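Local coordinates for uncharacterized protein YobA (Bacillus subtilis subsp. subtilis str. 168, PDB 4QY7), which is of unknown function, a small, probably exported DUF3221-family protein built on an OB-fold, at residues K5-V10 with V72-R77; V53-I58 with A85-Y90. All coordinates share one frame; numbering follows the deposited sequence.

Contact 1 of 2, residues K5-V10 with V72-R77; sequences KMQSLV and VWFHTR
Q7, S8 and L9 pair with F74, W73 and V72 in an antiparallel strand contact near the protein surface, where the start of strand 7-16 runs beside the end of strand 69-74. Q7 and F74 exchange two backbone hydrogen bonds, as do L9 and V72, while S8 and W73 between them form a non-hydrogen-bonded pair.

The Q7 side chain reaches past the paired residues. Its CB sits over one face of the F74 ring, 3.9 Å from the centroid, and the extended chain beyond CG spends both ends of its amide on the other segment. NE2 donates to H75 O (3.0 Å), and OE1 accepts from R77 NH1 (2.8 Å), which stands 33° out of the amide carbonyl plane while OE1 lies close to the guanidinium plane. An alanine here would probably leave R77 NH1 and H75 O without these amide partners and let the guanidinium turn more freely.

In the OB-fold this is the pairing of the first strand with the fourth. On the sheet face carrying Q7, F74 holds CG between its backbone N and carbonyl carbon (chi1 57°), and the ring meets L9, whose CD2 lies 3.6 Å from F74 CE1. L9 CG also packs beside V72 CG2. On the other face, in the W73 conformer modelled here, S8 CB rests over the five-membered ring of the indole, 3.9 Å from its centroid, and K89 makes a cation-pi contact with the same side chain.

Just before the strand, selenomethionine M6 bends at chi3 (-68°), bringing CE to 3.7 Å from W73 CB. Its SE lies over a face of the H75 imidazole, offset toward the rim, and a water in the plane of that ring joins H75 ND1 to K5 O, 3.0 Å from the water.

Contact 2 of 2, residues V53-I58 with A85-Y90; sequences VGLSEI and ATIQKY
A85 lies beside V53, and T86 beside G54, in a short parallel pairing of strands 84-86 and 50-54, the arrangement expected between the third and fifth strands of an OB-fold. A85 O accepts the hydrogen bond from G54 N at 2.9 Å, and the CA of V53 also approaches this oxygen. The methyl CG2 of T86 meets E57 CG, 3.7 Å away, which chi1 (-65°) sets beside the glutamate's own backbone N.

At I87 the backbone N donates to G54 O in a nearly straight bond, 174° at the hydrogen. Its side chain spreads over three neighbours: CG2 packs on V53 CG1, CD1 lies beside L55 CD2, and CG1 faces I58 CD1. A water donates to G54 O and I87 O and accepts from E57 N; the water oxygen lies 2.7 Å from I87 O. It thereby ties the type I turn L55-I58, closed by I58 N to L55 O, back onto the other segment.

Q88 receives the tip of I58 on its backbone, with I58 CD1 3.5 Å from Q88 C, and the same methyl lies 3.6 Å from K89 N. The Y90 hydroxyl hydrogen-bonds D63 OD1, and ring atom CE2 of Y90 touches I58 CG2 at 3.8 Å.

The centres of contacts 1 and 2 are about 10 Å apart, and both belong to the same mixed sheet. Their segments alternate along the chain: 5-10, 53-58, 72-77, then 85-90. Strand 69-74 supplies the paired residues of segment 72-77 and also neighbours strand 89-92, so the two contacts meet directly at W73: its O probably accepts from Q88 N at 2.8 Å, and its N probably donates to K89 O. The run 84-92 therefore pairs in parallel with strand 50-54 at its start and antiparallel with strand 69-74 at its end, so the outermost strands 84-86 and 89-92 are joined by the short link between them, consistent with the closure of an OB barrel.

Contact 1 of 2, residues K5-V10 with V72-R77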
loop_
_atom_site.group_PDB
_atom_site.type_symbol
_atom_site.label_atom_id
_atom_site.label_comp_id
_atom_site.label_asym_id
_atom_site.label_seq_id
_atom_site.Cartn_x
_atom_site.Cartn_y
_atom_site.Cartn_z
ATOM N N LYS A 5 -18.751 -7.619 1.436
ATOM C CA LYS A 5 -17.887 -7.085 2.487
ATOM C C LYS A 5 -16.439 -7.027 1.990
ATOM O O LYS A 5 -15.847 -8.075 1.727
ATOM C CB LYS A 5 -17.997 -7.953 3.758
HETATM N N MSE A 6 -15.871 -5.808 1.837
HETATM C CA MSE A 6 -14.485 -5.676 1.388
HETATM C C MSE A 6 -13.565 -5.480 2.574
HETATM O O MSE A 6 -13.961 -4.875 3.579
HETATM C CB MSE A 6 -14.315 -4.491 0.419
HETATM C CG MSE A 6 -14.663 -4.843 -1.040
HETATM SE SE MSE A 6 -13.727 -3.624 -2.223
HETATM C CE MSE A 6 -14.634 -2.036 -1.798
ATOM N N GLN A 7 -12.333 -5.958 2.439
ATOM C CA GLN A 7 -11.332 -5.765 3.465
ATOM C C GLN A 7 -10.675 -4.426 3.289
ATOM O O GLN A 7 -10.701 -3.853 2.196
ATOM C CB GLN A 7 -10.253 -6.839 3.377
ATOM C CG GLN A 7 -10.769 -8.241 3.444
ATOM C CD GLN A 7 -9.613 -9.173 3.643
ATOM O OE1 GLN A 7 -8.843 -9.026 4.602
ATOM N NE2 GLN A 7 -9.435 -10.101 2.734
ATOM N N SER A 8 -10.033 -3.945 4.339
ATOM C CA SER A 8 -9.291 -2.694 4.237
ATOM C C SER A 8 -8.057 -2.713 5.112
ATOM O O SER A 8 -7.989 -3.470 6.094
ATOM C CB SER A 8 -10.160 -1.510 4.662
ATOM O OG SER A 8 -10.521 -1.559 6.041
ATOM N N LEU A 9 -7.094 -1.858 4.769
ATOM C CA LEU A 9 -5.921 -1.668 5.616
ATOM C C LEU A 9 -5.354 -0.295 5.407
ATOM O O LEU A 9 -5.586 0.313 4.359
ATOM C CB LEU A 9 -4.859 -2.764 5.400
ATOM C CG LEU A 9 -4.224 -2.865 4.026
ATOM C CD1 LEU A 9 -2.988 -1.952 3.939
ATOM C CD2 LEU A 9 -3.742 -4.316 3.742
ATOM N N VAL A 10 -4.577 0.180 6.386
ATOM C CA VAL A 10 -3.997 1.511 6.355
ATOM C C VAL A 10 -2.500 1.420 6.270
ATOM O O VAL A 10 -1.887 0.561 6.903
ATOM C CB VAL A 10 -4.417 2.267 7.650
ATOM C CG1 VAL A 10 -3.610 3.569 7.809
ATOM C CG2 VAL A 10 -5.923 2.551 7.646
ATOM N N VAL A 72 -6.839 1.537 2.040
ATOM C CA VAL A 72 -7.154 0.866 0.772
ATOM C C VAL A 72 -8.208 -0.175 1.028
ATOM O O VAL A 72 -8.244 -0.725 2.158
ATOM C CB VAL A 72 -5.909 0.231 0.103
ATOM C CG1 VAL A 72 -4.860 1.312 -0.210
ATOM C CG2 VAL A 72 -5.297 -0.879 0.978
ATOM N N TRP A 73 -9.002 -0.489 -0.015
ATOM C CA TRP A 73 -10.047 -1.515 0.046
ATOM C C TRP A 73 -9.790 -2.560 -0.999
ATOM O O TRP A 73 -9.383 -2.225 -2.124
ATOM C CB TRP A 73 -11.448 -0.941 -0.155
ATOM C CG TRP A 73 -11.972 -0.244 1.050
ATOM C CD1 TRP A 73 -12.756 -0.775 2.033
ATOM C CD2 TRP A 73 -11.721 1.105 1.418
ATOM N NE1 TRP A 73 -13.009 0.172 2.994
ATOM C CE2 TRP A 73 -12.408 1.345 2.629
ATOM C CE3 TRP A 73 -11.003 2.156 0.829
ATOM C CZ2 TRP A 73 -12.386 2.585 3.263
ATOM C CZ3 TRP A 73 -10.967 3.379 1.469
ATOM C CH2 TRP A 73 -11.663 3.590 2.663
ATOM N N PHE A 74 -9.994 -3.846 -0.631
ATOM C CA PHE A 74 -9.700 -4.939 -1.549
ATOM C C PHE A 74 -10.481 -6.179 -1.161
ATOM O O PHE A 74 -10.951 -6.264 -0.027
ATOM C CB PHE A 74 -8.182 -5.247 -1.519
ATOM C CG PHE A 74 -7.669 -5.587 -0.138
ATOM C CD1 PHE A 74 -7.247 -4.587 0.739
ATOM C CD2 PHE A 74 -7.550 -6.910 0.274
ATOM C CE1 PHE A 74 -6.848 -4.905 2.040
ATOM C CE2 PHE A 74 -7.134 -7.220 1.563
ATOM C CZ PHE A 74 -6.745 -6.214 2.428
ATOM N N HIS A 75 -10.630 -7.128 -2.077
ATOM C CA HIS A 75 -11.369 -8.351 -1.753
ATOM C C HIS A 75 -10.492 -9.337 -0.970
ATOM O O HIS A 75 -10.908 -9.828 0.089
ATOM C CB HIS A 75 -11.908 -9.007 -3.020
ATOM C CG HIS A 75 -12.913 -8.146 -3.706
ATOM N ND1 HIS A 75 -14.159 -7.884 -3.132
ATOM C CD2 HIS A 75 -12.807 -7.448 -4.856
ATOM C CE1 HIS A 75 -14.769 -7.062 -3.969
ATOM N NE2 HIS A 75 -13.999 -6.780 -5.027
ATOM N N THR A 76 -9.302 -9.646 -1.493
ATOM C CA THR A 76 -8.409 -10.620 -0.858
ATOM C C THR A 76 -6.959 -10.323 -1.063
ATOM O O THR A 76 -6.596 -9.618 -2.004
ATOM C CB THR A 76 -8.702 -12.022 -1.438
ATOM O OG1 THR A 76 -8.000 -13.001 -0.667
ATOM C CG2 THR A 76 -8.285 -12.160 -2.896
ATOM N N ARG A 77 -6.118 -10.891 -0.186
ATOM C CA ARG A 77 -4.673 -10.793 -0.300
ATOM C C ARG A 77 -4.200 -11.927 -1.150
ATOM O O ARG A 77 -4.677 -13.061 -1.005
ATOM C CB ARG A 77 -3.927 -10.884 1.051
ATOM C CG ARG A 77 -4.039 -9.684 1.985
ATOM C CD ARG A 77 -3.575 -10.086 3.394
ATOM N NE ARG A 77 -3.774 -8.993 4.364
ATOM C CZ ARG A 77 -4.949 -8.642 4.882
ATOM N NH1 ARG A 77 -6.063 -9.276 4.522
ATOM N NH2 ARG A 77 -5.029 -7.627 5.738
HETATM O O HOH W 1 -14.651 -9.645 -0.576
#

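Contact 2 of 2, residues V53-I58 with A85-Y90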
loop_
_atom_site.group_PDB
_atom_site.type_symbol
_atom_site.label_atom_id
_atom_site.label_comp_id
_atom_site.label_asym_id
_atom_site.label_seq_id
_atom_site.Cartn_x
_atom_site.Cartn_y
_atom_site.Cartn_z
ATOM N N VAL A 53 0.300 -2.829 -3.180
ATOM C CA VAL A 53 -1.052 -2.659 -3.686
ATOM C C VAL A 53 -1.010 -2.437 -5.201
ATOM O O VAL A 53 -0.325 -1.550 -5.690
ATOM C CB VAL A 53 -1.872 -1.568 -2.964
ATOM C CG1 VAL A 53 -2.099 -1.957 -1.490
ATOM C CG2 VAL A 53 -1.220 -0.187 -3.059
ATOM N N GLY A 54 -1.669 -3.312 -5.932
ATOM C CA GLY A 54 -1.780 -3.179 -7.368
ATOM C C GLY A 54 -2.804 -2.108 -7.693
ATOM O O GLY A 54 -3.912 -2.120 -7.143
ATOM N N LEU A 55 -2.460 -1.202 -8.617
ATOM C CA LEU A 55 -3.331 -0.070 -8.973
ATOM C C LEU A 55 -4.048 -0.197 -10.340
ATOM O O LEU A 55 -4.715 0.773 -10.740
ATOM C CB LEU A 55 -2.440 1.193 -8.998
ATOM C CG LEU A 55 -1.682 1.510 -7.696
ATOM C CD1 LEU A 55 -0.710 2.660 -7.904
ATOM C CD2 LEU A 55 -2.648 1.777 -6.545
ATOM N N SER A 56 -3.982 -1.367 -11.010
ATOM C CA SER A 56 -4.602 -1.565 -12.334
ATOM C C SER A 56 -6.080 -1.202 -12.392
ATOM O O SER A 56 -6.557 -0.798 -13.454
ATOM C CB SER A 56 -4.473 -3.020 -12.770
ATOM O OG SER A 56 -3.115 -3.414 -12.822
ATOM N N GLU A 57 -6.821 -1.410 -11.293
ATOM C CA GLU A 57 -8.257 -1.164 -11.283
ATOM C C GLU A 57 -8.647 0.258 -10.925
ATOM O O GLU A 57 -9.806 0.573 -11.120
ATOM C CB GLU A 57 -8.968 -2.140 -10.323
ATOM C CG GLU A 57 -8.867 -3.590 -10.752
ATOM C CD GLU A 57 -9.622 -3.868 -12.034
ATOM O OE1 GLU A 57 -10.870 -3.773 -12.022
ATOM O OE2 GLU A 57 -8.961 -4.118 -13.069
ATOM N N ILE A 58 -7.718 1.124 -10.482
ATOM C CA ILE A 58 -8.044 2.497 -10.125
ATOM C C ILE A 58 -7.968 3.340 -11.381
ATOM O O ILE A 58 -6.957 3.293 -12.079
ATOM C CB ILE A 58 -7.107 3.049 -9.026
ATOM C CG1 ILE A 58 -7.040 2.125 -7.771
ATOM C CG2 ILE A 58 -7.545 4.460 -8.660
ATOM C CD1 ILE A 58 -8.328 1.930 -7.010
ATOM N N ALA A 85 -2.189 -7.016 -2.876
ATOM C CA ALA A 85 -3.598 -7.077 -3.234
ATOM C C ALA A 85 -3.915 -6.106 -4.316
ATOM O O ALA A 85 -3.346 -5.004 -4.325
ATOM C CB ALA A 85 -4.463 -6.768 -2.015
ATOM N N THR A 86 -4.860 -6.473 -5.195
ATOM C CA THR A 86 -5.381 -5.531 -6.202
ATOM C C THR A 86 -6.420 -4.688 -5.499
ATOM O O THR A 86 -7.358 -5.273 -4.970
ATOM C CB THR A 86 -6.027 -6.276 -7.348
ATOM O OG1 THR A 86 -5.067 -7.173 -7.895
ATOM C CG2 THR A 86 -6.551 -5.321 -8.422
ATOM N N ILE A 87 -6.282 -3.365 -5.446
ATOM C CA ILE A 87 -7.232 -2.584 -4.654
ATOM C C ILE A 87 -8.324 -2.017 -5.520
ATOM O O ILE A 87 -8.115 -1.805 -6.717
ATOM C CB ILE A 87 -6.538 -1.482 -3.823
ATOM C CG1 ILE A 87 -5.784 -0.448 -4.719
ATOM C CG2 ILE A 87 -5.556 -2.146 -2.823
ATOM C CD1 ILE A 87 -5.455 0.897 -4.010
ATOM N N GLN A 88 -9.507 -1.830 -4.932
ATOM C CA GLN A 88 -10.675 -1.292 -5.642
ATOM C C GLN A 88 -10.876 0.180 -5.336
ATOM O O GLN A 88 -11.558 0.880 -6.082
ATOM C CB GLN A 88 -11.949 -2.057 -5.243
ATOM C CG GLN A 88 -11.878 -3.574 -5.442
ATOM C CD GLN A 88 -11.618 -3.978 -6.873
ATOM O OE1 GLN A 88 -12.106 -3.352 -7.819
ATOM N NE2 GLN A 88 -10.866 -5.052 -7.069
ATOM N N LYS A 89 -10.305 0.665 -4.218
ATOM C CA LYS A 89 -10.485 2.038 -3.840
ATOM C C LYS A 89 -9.454 2.436 -2.839
ATOM O O LYS A 89 -8.884 1.590 -2.141
ATOM C CB LYS A 89 -11.891 2.163 -3.208
ATOM C CG LYS A 89 -12.246 3.529 -2.600
ATOM C CD LYS A 89 -13.735 3.629 -2.275
ATOM C CE LYS A 89 -14.136 2.884 -1.024
ATOM N NZ LYS A 89 -15.611 2.713 -0.942
ATOM N N TYR A 90 -9.170 3.726 -2.762
ATOM C CA TYR A 90 -8.339 4.203 -1.666
ATOM C C TYR A 90 -8.844 5.548 -1.219
ATOM O O TYR A 90 -9.546 6.254 -1.958
ATOM C CB TYR A 90 -6.836 4.269 -1.970
ATOM C CG TYR A 90 -6.487 5.236 -3.079
ATOM C CD1 TYR A 90 -6.205 6.567 -2.806
ATOM C CD2 TYR A 90 -6.311 4.790 -4.384
ATOM C CE1 TYR A 90 -5.911 7.466 -3.833
ATOM C CE2 TYR A 90 -5.957 5.663 -5.405
ATOM C CZ TYR A 90 -5.766 7.000 -5.129
ATOM O OH TYR A 90 -5.428 7.821 -6.171
HETATM O O HOH W 2 -6.184 -1.720 -8.582
#